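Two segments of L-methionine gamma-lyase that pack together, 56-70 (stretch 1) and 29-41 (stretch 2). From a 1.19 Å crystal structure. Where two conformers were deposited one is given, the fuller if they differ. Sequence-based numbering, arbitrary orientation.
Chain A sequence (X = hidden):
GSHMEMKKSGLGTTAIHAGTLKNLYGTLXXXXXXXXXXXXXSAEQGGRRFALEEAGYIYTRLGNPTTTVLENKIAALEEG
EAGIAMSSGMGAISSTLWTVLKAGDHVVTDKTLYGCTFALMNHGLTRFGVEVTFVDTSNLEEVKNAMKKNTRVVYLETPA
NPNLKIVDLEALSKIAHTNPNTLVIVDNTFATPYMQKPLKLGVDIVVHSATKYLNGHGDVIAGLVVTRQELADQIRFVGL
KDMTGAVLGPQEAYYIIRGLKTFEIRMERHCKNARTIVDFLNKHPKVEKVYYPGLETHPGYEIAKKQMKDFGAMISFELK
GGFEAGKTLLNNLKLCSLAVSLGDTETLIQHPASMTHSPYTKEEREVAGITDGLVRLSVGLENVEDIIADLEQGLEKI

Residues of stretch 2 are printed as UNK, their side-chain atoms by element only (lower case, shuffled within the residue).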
# COMPACT_ATOMS: atom_id res chain seq x y z
N GLY A 56 16.20 15.75 -12.18
CA GLY A 56 15.53 15.48 -10.91
C GLY A 56 14.09 15.93 -10.95
O GLY A 56 13.60 16.45 -11.96
N TYR A 57 13.43 15.77 -9.81
CA TYR A 57 11.97 15.80 -9.74
C TYR A 57 11.44 17.08 -9.12
O TYR A 57 12.15 17.83 -8.45
CB TYR A 57 11.48 14.54 -9.00
CG TYR A 57 11.77 13.29 -9.81
CD1 TYR A 57 10.85 12.84 -10.73
CD2 TYR A 57 12.98 12.61 -9.71
CE1 TYR A 57 11.10 11.72 -11.52
CE2 TYR A 57 13.25 11.50 -10.50
CZ TYR A 57 12.31 11.06 -11.41
OH TYR A 57 12.56 9.97 -12.20
N ILE A 58 10.16 17.32 -9.39
CA ILE A 58 9.44 18.52 -8.93
C ILE A 58 8.12 18.15 -8.26
O ILE A 58 7.84 18.62 -7.16
CB ILE A 58 9.21 19.49 -10.10
CG1 ILE A 58 10.54 20.02 -10.66
CG2 ILE A 58 8.30 20.64 -9.67
CD1 ILE A 58 10.38 20.83 -11.93
N TYR A 59 7.30 17.35 -8.93
CA TYR A 59 5.92 17.12 -8.48
C TYR A 59 5.39 15.93 -9.23
O TYR A 59 5.61 15.80 -10.43
CB TYR A 59 5.09 18.35 -8.79
CG TYR A 59 3.67 18.36 -8.30
CD1 TYR A 59 3.39 18.57 -6.97
CD2 TYR A 59 2.60 18.24 -9.18
CE1 TYR A 59 2.09 18.66 -6.51
CE2 TYR A 59 1.29 18.32 -8.74
CZ TYR A 59 1.04 18.55 -7.41
OH TYR A 59 -0.24 18.70 -6.93
N THR A 60 4.68 15.04 -8.54
CA THR A 60 4.35 13.73 -9.11
C THR A 60 3.50 13.79 -10.37
O THR A 60 3.64 12.93 -11.23
CB THR A 60 3.76 12.83 -8.02
OG1 THR A 60 4.86 12.50 -7.17
CG2 THR A 60 3.13 11.54 -8.56
N ARG A 61 2.64 14.82 -10.55
CA ARG A 61 1.92 14.92 -11.83
C ARG A 61 2.87 15.05 -13.03
O ARG A 61 2.56 14.55 -14.11
CB ARG A 61 0.88 16.05 -11.81
CG ARG A 61 0.16 16.29 -13.14
CD ARG A 61 -1.28 16.83 -13.00
NE ARG A 61 -1.35 17.94 -12.05
CZ ARG A 61 -0.89 19.17 -12.28
NH1 ARG A 61 -0.37 19.50 -13.47
NH2 ARG A 61 -0.91 20.08 -11.31
N LEU A 62 4.01 15.72 -12.82
CA LEU A 62 5.04 15.84 -13.87
C LEU A 62 5.83 14.56 -14.06
O LEU A 62 6.19 14.21 -15.20
CB LEU A 62 6.00 16.98 -13.56
CG LEU A 62 5.39 18.37 -13.48
CD1 LEU A 62 6.43 19.40 -13.05
CD2 LEU A 62 4.74 18.78 -14.79
N GLY A 63 6.12 13.86 -12.97
CA GLY A 63 6.93 12.66 -12.98
C GLY A 63 7.31 12.26 -11.58
O GLY A 63 7.27 13.07 -10.67
N ASN A 64 7.68 10.99 -11.42
CA ASN A 64 7.96 10.42 -10.11
C ASN A 64 8.96 9.28 -10.32
O ASN A 64 8.83 8.56 -11.30
CB ASN A 64 6.64 9.90 -9.51
CG ASN A 64 6.81 9.16 -8.21
OD1 ASN A 64 7.30 8.03 -8.18
ND2 ASN A 64 6.38 9.77 -7.10
N PRO A 65 9.93 9.10 -9.41
CA PRO A 65 10.96 8.09 -9.70
C PRO A 65 10.43 6.66 -9.82
O PRO A 65 10.94 5.89 -10.63
CB PRO A 65 11.98 8.24 -8.58
CG PRO A 65 11.49 9.32 -7.70
CD PRO A 65 10.23 9.89 -8.22
N THR A 66 9.45 6.27 -9.00
CA THR A 66 8.85 4.94 -9.16
C THR A 66 8.22 4.81 -10.55
O THR A 66 8.44 3.85 -11.27
CB THR A 66 7.81 4.66 -8.05
OG1 THR A 66 8.40 4.89 -6.77
CG2 THR A 66 7.28 3.24 -8.17
N THR A 67 7.45 5.82 -10.93
CA THR A 67 6.79 5.81 -12.22
C THR A 67 7.79 5.83 -13.38
O THR A 67 7.56 5.19 -14.40
CB THR A 67 5.82 6.99 -12.29
OG1 THR A 67 5.02 6.92 -11.11
CG2 THR A 67 4.96 6.92 -13.51
N THR A 68 8.89 6.56 -13.21
CA THR A 68 9.93 6.57 -14.25
C THR A 68 10.45 5.18 -14.57
O THR A 68 10.68 4.85 -15.74
CB THR A 68 11.09 7.48 -13.83
OG1 THR A 68 10.59 8.82 -13.78
CG2 THR A 68 12.26 7.41 -14.81
N VAL A 69 10.65 4.36 -13.55
CA VAL A 69 11.10 2.98 -13.77
C VAL A 69 10.11 2.22 -14.63
O VAL A 69 10.50 1.55 -15.58
CB VAL A 69 11.38 2.27 -12.45
CG1 VAL A 69 11.61 0.78 -12.66
CG2 VAL A 69 12.58 2.90 -11.79
N LEU A 70 8.82 2.36 -14.31
CA LEU A 70 7.79 1.71 -15.10
C LEU A 70 7.81 2.19 -16.55
O LEU A 70 7.70 1.40 -17.49
CB LEU A 70 6.43 1.97 -14.47
CG LEU A 70 5.21 1.48 -15.25
CD1 LEU A 70 5.27 -0.01 -15.50
CD2 LEU A 70 3.94 1.84 -14.49
N UNK A 29 14.12 -4.15 -4.07
CA UNK A 29 12.83 -3.72 -4.67
C UNK A 29 12.83 -2.22 -4.98
O UNK A 29 13.40 -1.47 -4.24
c UNK A 29 11.71 -4.07 -3.75
N UNK A 30 12.20 -1.77 -6.05
CA UNK A 30 12.10 -0.38 -6.34
C UNK A 30 11.31 0.36 -5.23
O UNK A 30 10.17 -0.01 -5.00
c UNK A 30 12.93 3.36 -7.54
c UNK A 30 11.29 1.12 -8.15
c UNK A 30 11.37 -0.29 -7.67
s UNK A 30 12.93 1.82 -8.45
N UNK A 31 11.89 1.35 -4.53
CA UNK A 31 11.09 2.02 -3.49
C UNK A 31 9.81 2.64 -4.03
O UNK A 31 9.76 3.06 -5.21
c UNK A 31 12.04 3.09 -2.94
c UNK A 31 13.29 1.82 -4.52
c UNK A 31 13.40 2.56 -3.27
N UNK A 32 8.81 2.72 -3.17
CA UNK A 32 7.54 3.36 -3.52
C UNK A 32 7.65 4.80 -3.06
O UNK A 32 7.58 5.09 -1.88
c UNK A 32 5.31 0.34 -2.46
c UNK A 32 5.05 3.24 -3.46
c UNK A 32 6.41 1.13 -3.14
c UNK A 32 6.33 2.64 -2.89
N UNK A 33 7.85 5.70 -4.03
CA UNK A 33 7.99 7.12 -3.73
C UNK A 33 6.58 7.72 -3.66
O UNK A 33 6.12 8.43 -4.57
c UNK A 33 8.95 7.76 -4.75
c UNK A 33 10.98 6.41 -5.63
c UNK A 33 13.07 6.33 -4.47
c UNK A 33 11.23 7.55 -3.57
c UNK A 33 12.54 7.12 -3.49
o UNK A 33 14.38 5.88 -4.40
c UNK A 33 12.30 5.98 -5.55
c UNK A 33 10.43 7.22 -4.65
N UNK A 34 5.88 7.39 -2.58
CA UNK A 34 4.50 7.78 -2.37
C UNK A 34 4.50 9.22 -1.83
O UNK A 34 4.37 9.47 -0.64
c UNK A 34 3.79 6.78 -1.44
o UNK A 34 1.85 5.43 -3.09
c UNK A 34 2.30 7.01 -1.37
c UNK A 34 1.54 6.50 -2.58
n UNK A 34 0.54 7.24 -3.03
N UNK A 35 4.70 10.15 -2.78
CA UNK A 35 4.88 11.56 -2.48
C UNK A 35 4.13 12.38 -3.51
O UNK A 35 3.99 11.95 -4.65
o UNK A 35 6.51 13.22 -1.81
c UNK A 35 6.37 11.96 -2.47
c UNK A 35 6.99 12.03 -3.87
N UNK A 36 3.65 13.55 -3.10
CA UNK A 36 3.14 14.52 -4.07
C UNK A 36 4.28 15.41 -4.58
O UNK A 36 4.40 15.64 -5.78
o UNK A 36 2.52 16.05 -2.31
c UNK A 36 2.04 15.38 -3.46
N UNK A 37 5.10 15.89 -3.66
CA UNK A 37 6.10 16.90 -4.00
C UNK A 37 7.49 16.49 -3.59
O UNK A 37 7.70 15.44 -2.97
o UNK A 37 6.42 19.29 -4.05
c UNK A 37 5.67 18.25 -3.41
c UNK A 37 5.83 18.33 -1.90
N UNK A 38 8.45 17.32 -4.00
CA UNK A 38 9.87 17.04 -3.88
C UNK A 38 10.54 18.30 -3.36
O UNK A 38 10.17 19.43 -3.72
c UNK A 38 8.66 15.33 -6.40
c UNK A 38 8.14 14.14 -6.88
c UNK A 38 9.91 15.37 -5.78
c UNK A 38 10.11 13.01 -6.17
c UNK A 38 10.62 14.19 -5.66
c UNK A 38 10.47 16.65 -5.23
c UNK A 38 8.86 12.98 -6.77
N UNK A 39 11.53 18.12 -2.50
CA UNK A 39 12.18 19.26 -1.88
C UNK A 39 13.47 19.61 -2.60
O UNK A 39 14.19 18.74 -3.08
c UNK A 39 11.05 18.79 0.32
c UNK A 39 12.38 19.09 -0.36
c UNK A 39 13.40 18.03 -0.01
c UNK A 39 13.67 17.99 1.48
N UNK A 40 13.75 20.91 -2.66
CA UNK A 40 14.98 21.42 -3.26
C UNK A 40 15.98 21.78 -2.18
O UNK A 40 15.61 22.20 -1.10
c UNK A 40 11.47 22.03 -6.88
c UNK A 40 14.67 22.64 -4.11
c UNK A 40 13.55 22.44 -5.08
c UNK A 40 12.40 23.19 -5.00
c UNK A 40 13.64 21.46 -6.07
c UNK A 40 11.36 23.00 -5.89
c UNK A 40 12.60 21.27 -6.96
N UNK A 41 17.27 21.63 -2.52
CA UNK A 41 18.37 21.97 -1.61
C UNK A 41 18.54 23.48 -1.47
O UNK A 41 19.13 23.95 -0.50
c UNK A 41 19.71 19.87 -2.24
o UNK A 41 20.45 19.36 -3.11
o UNK A 41 18.99 19.20 -1.47
c UNK A 41 19.71 21.39 -2.10
O HOH W 1 8.76 20.83 -5.59

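Position 29 carries a single carbon beyond CA and touches nothing on stretch 1: Ala29. Position 30 has two carbons, a sulfur and a last carbon in an unbranched chain, the sulfur 3.5 Å from Val69 CG2: Met30, a flexible apolar arm reaching the helix. At 31, three carbons close a ring onto the backbone nitrogen: Pro31. The ring leaves no N-H to satisfy, while the carbonyl is free to accept: Thr66 OG1 donates to Pro31 O at 2.8 Å. Position 32 has four carbons, forked at the first with one arm two carbons long, its CA-to-CB bond pointing away from stretch 1: Ile32, apolar as suits a buried site.

Position 33 bears one carbon, then a six-carbon ring carrying an oxygen; Pro65 CG sits over one ring face, 3.6 Å from the nearest ring carbon of 33. This is Tyr33, its flat aromatic face suited to the CH-pi contact. Its backbone works too, Tyr33 N donating to Thr66 OG1 at 2.9 Å and Tyr33 O accepting from Asn64 ND2 at 2.9 Å. Position 34 has three carbons, the third holding an oxygen and a nitrogen; its CA-to-CB bond points away and the side chain makes no contact with stretch 1: Gln34, whose NE2 is hydrogen-bonded elsewhere in the structure.

At 35, one carbon carries an oxygen and a carbon, the latter 4.0 Å from Thr60 OG1: Thr35. Its OG1 donates to the backbone O of position 37 at 2.8 Å, bracing its own segment, while Thr35 O accepts from Thr60 OG1 at 2.7 Å. Position 36, one carbon and one oxygen, its CB 4.5 Å from Tyr59 CE1, is Ser36, a small residue whose carbonyl does the pairing: Thr60 N donates to Ser36 O at 2.8 Å. Position 37 repeats the carbon with an oxygen and a carbon, its CB at the Tyr59 ring edge, 4.2 Å from Tyr59 CD1: Thr37.

Position 38 has one carbon and a six-carbon ring without oxygen; Tyr57 CB covers one face and Pro65 CD meets the edge, 3.5 and 3.7 Å from the nearest ring carbons of 38. A plain ring fills this pocket: Phe38. Position 39, four carbons forked like 32, has its CA-to-CB bond pointing away: Ile39, without contact here. Position 40 has one carbon, then a ring of six carbons, its edge 4.4 Å from Ile58 CG1: Phe40, apolar against apolar. Position 41 has two carbons, the second carrying two oxygens: Asp41, charged and suitably exposed.

The contact joins apolar packing to backbone recognition. Phe38 is its most covered residue, while side chains of Thr60, Asn64 and Thr66 satisfy backbone groups of an irregular segment. A water bridges Phe38 O and Ile58 O.

Stretch 2 (29-41) AMPIYQTSTFIFD
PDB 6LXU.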